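Long-range contact in conserved hypothetical protein (Staphylococcus aureus subsp. aureus, PDB 2AP3), which is of unknown function but belongs to a family of putative cell-wall binding lipoproteins and folds into a long bundle of helices: residues Phe82-Glu86 with Tyr132-Lys137. Sequence-based numbering, arbitrary orientation.
Sequences FEKEE and YAKAYK
This is antiparallel knobs-into-holes packing inside a helical bundle: a turn of helix 61-96 faces one of helix 109-150, both regularly alpha-helical, local axes 11.3 Å apart and at 168°. The register is set by E86 opposite A133, CA to CA 7.1 Å. F82 is the knob. With chi1 t (-173°) and chi2 68° its ring enters the hole formed by Y132, A133, Y136 and K137. A133 CB meets the ring edge 3.7 Å from F82 CE2, and Y132 CE2 lies 4.0 Å from F82 CE1, also near the ring plane. Y136, chi1 t as well, turns its edge to one face of F82 in an edge-to-face pair, centroids 4.6 Å apart and planes inclined at 52°; I42 of helix 33-50 touches both residues. Polar groups flank this core on two sides. E85, extended (chi1 and chi2 both t), gives OE2 to H129, while its OE1 accepts from a water, 2.7 Å away, that also hydrogen-bonds Y132 OH at 2.7 Å. On the other side E86 (m, t) and K137 (m, t, m, t) reach across the interface, K137 NZ donating to E86 OE2 in a 2.7 Å salt bridge.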
loop_
_atom_site.group_PDB
_atom_site.type_symbol
_atom_site.label_atom_id
_atom_site.label_comp_id
_atom_site.label_asym_id
_atom_site.label_seq_id
_atom_site.Cartn_x
_atom_site.Cartn_y
_atom_site.Cartn_z
ATOM N N PHE A 82 0.031 -10.032 -1.558
ATOM C CA PHE A 82 -0.433 -8.645 -1.620
ATOM C C PHE A 82 -1.927 -8.495 -1.314
ATOM O O PHE A 82 -2.346 -7.457 -0.824
ATOM C CB PHE A 82 -0.061 -8.018 -2.954
ATOM C CG PHE A 82 -0.348 -6.555 -3.044
ATOM C CD1 PHE A 82 0.378 -5.645 -2.285
ATOM C CD2 PHE A 82 -1.337 -6.083 -3.875
ATOM C CE1 PHE A 82 0.114 -4.277 -2.391
ATOM C CE2 PHE A 82 -1.620 -4.712 -3.982
ATOM C CZ PHE A 82 -0.884 -3.821 -3.222
ATOM N N GLU A 83 -2.714 -9.537 -1.578
ATOM C CA GLU A 83 -4.154 -9.509 -1.240
ATOM C C GLU A 83 -4.355 -9.126 0.222
ATOM O O GLU A 83 -5.330 -8.440 0.547
ATOM C CB GLU A 83 -4.801 -10.873 -1.457
ATOM C CG GLU A 83 -4.904 -11.277 -2.918
ATOM C CD GLU A 83 -5.692 -12.579 -3.125
ATOM O OE1 GLU A 83 -6.620 -12.871 -2.316
ATOM O OE2 GLU A 83 -5.392 -13.313 -4.079
ATOM N N LYS A 84 -3.480 -9.624 1.100
ATOM C CA LYS A 84 -3.596 -9.326 2.531
ATOM C C LYS A 84 -3.486 -7.817 2.792
ATOM O O LYS A 84 -4.181 -7.286 3.662
ATOM C CB LYS A 84 -2.565 -10.108 3.354
ATOM C CG LYS A 84 -2.747 -11.621 3.318
ATOM C CD LYS A 84 -1.520 -12.287 3.920
ATOM C CE LYS A 84 -1.534 -13.790 3.755
ATOM N NZ LYS A 84 -0.315 -14.446 4.348
ATOM N N GLU A 85 -2.610 -7.134 2.053
ATOM C CA GLU A 85 -2.490 -5.663 2.169
ATOM C C GLU A 85 -3.767 -4.989 1.675
ATOM O O GLU A 85 -4.308 -4.095 2.323
ATOM C CB GLU A 85 -1.251 -5.129 1.430
ATOM C CG GLU A 85 -1.199 -3.581 1.400
ATOM C CD GLU A 85 0.123 -3.021 0.883
ATOM O OE1 GLU A 85 1.148 -3.759 0.901
ATOM O OE2 GLU A 85 0.127 -1.840 0.424
ATOM N N GLU A 86 -4.268 -5.447 0.536
ATOM C CA GLU A 86 -5.501 -4.903 -0.012
ATOM C C GLU A 86 -6.638 -5.078 0.969
ATOM O O GLU A 86 -7.400 -4.121 1.213
ATOM C CB GLU A 86 -5.835 -5.590 -1.328
ATOM C CG GLU A 86 -4.799 -5.275 -2.416
ATOM C CD GLU A 86 -5.194 -5.917 -3.722
ATOM O OE1 GLU A 86 -4.941 -7.139 -3.916
ATOM O OE2 GLU A 86 -5.797 -5.201 -4.537
ATOM N N TYR A 132 -2.342 2.732 -6.120
ATOM C CA TYR A 132 -1.089 1.990 -5.885
ATOM C C TYR A 132 -1.280 0.459 -6.075
ATOM O O TYR A 132 -0.488 -0.210 -6.765
ATOM C CB TYR A 132 -0.522 2.353 -4.495
ATOM C CG TYR A 132 0.560 1.418 -4.016
ATOM C CD1 TYR A 132 1.837 1.467 -4.560
ATOM C CD2 TYR A 132 0.301 0.458 -3.027
ATOM C CE1 TYR A 132 2.829 0.608 -4.135
ATOM C CE2 TYR A 132 1.294 -0.430 -2.589
ATOM C CZ TYR A 132 2.567 -0.338 -3.152
ATOM O OH TYR A 132 3.574 -1.191 -2.745
ATOM N N ALA A 133 -2.335 -0.089 -5.465
ATOM C CA ALA A 133 -2.631 -1.521 -5.592
ATOM C C ALA A 133 -2.844 -1.906 -7.059
ATOM O O ALA A 133 -2.337 -2.917 -7.516
ATOM C CB ALA A 133 -3.848 -1.891 -4.771
ATOM N N LYS A 134 -3.596 -1.092 -7.797
ATOM C CA LYS A 134 -3.811 -1.354 -9.223
ATOM C C LYS A 134 -2.464 -1.384 -9.969
ATOM O O LYS A 134 -2.204 -2.261 -10.796
ATOM C CB LYS A 134 -4.741 -0.299 -9.842
ATOM C CG LYS A 134 -5.257 -0.656 -11.240
ATOM C CD LYS A 134 -6.305 0.372 -11.702
ATOM C CE LYS A 134 -6.663 0.214 -13.168
ATOM N NZ LYS A 134 -7.239 -1.125 -13.493
ATOM N N ALA A 135 -1.601 -0.417 -9.669
ATOM C CA ALA A 135 -0.317 -0.301 -10.373
ATOM C C ALA A 135 0.615 -1.476 -10.012
ATOM O O ALA A 135 1.323 -2.004 -10.871
ATOM C CB ALA A 135 0.348 1.031 -10.044
ATOM N N TYR A 136 0.606 -1.876 -8.741
ATOM C CA TYR A 136 1.444 -2.980 -8.319
ATOM C C TYR A 136 0.986 -4.278 -8.989
ATOM O O TYR A 136 1.802 -5.002 -9.576
ATOM C CB TYR A 136 1.425 -3.127 -6.782
ATOM C CG TYR A 136 2.235 -4.320 -6.330
ATOM C CD1 TYR A 136 3.627 -4.312 -6.437
ATOM C CD2 TYR A 136 1.608 -5.479 -5.857
ATOM C CE1 TYR A 136 4.387 -5.423 -6.070
ATOM C CE2 TYR A 136 2.375 -6.617 -5.474
ATOM C CZ TYR A 136 3.757 -6.564 -5.570
ATOM O OH TYR A 136 4.507 -7.676 -5.201
ATOM N N LYS A 137 -0.318 -4.570 -8.914
ATOM C CA LYS A 137 -0.842 -5.781 -9.573
ATOM C C LYS A 137 -0.575 -5.811 -11.088
ATOM O O LYS A 137 -0.215 -6.861 -11.643
ATOM C CB LYS A 137 -2.325 -5.948 -9.276
ATOM C CG LYS A 137 -2.573 -6.255 -7.813
ATOM C CD LYS A 137 -4.058 -6.612 -7.563
ATOM C CE LYS A 137 -4.926 -5.413 -7.545
ATOM N NZ LYS A 137 -6.294 -5.856 -7.098
HETATM O O HOH W 1 3.087 -3.068 -0.847
#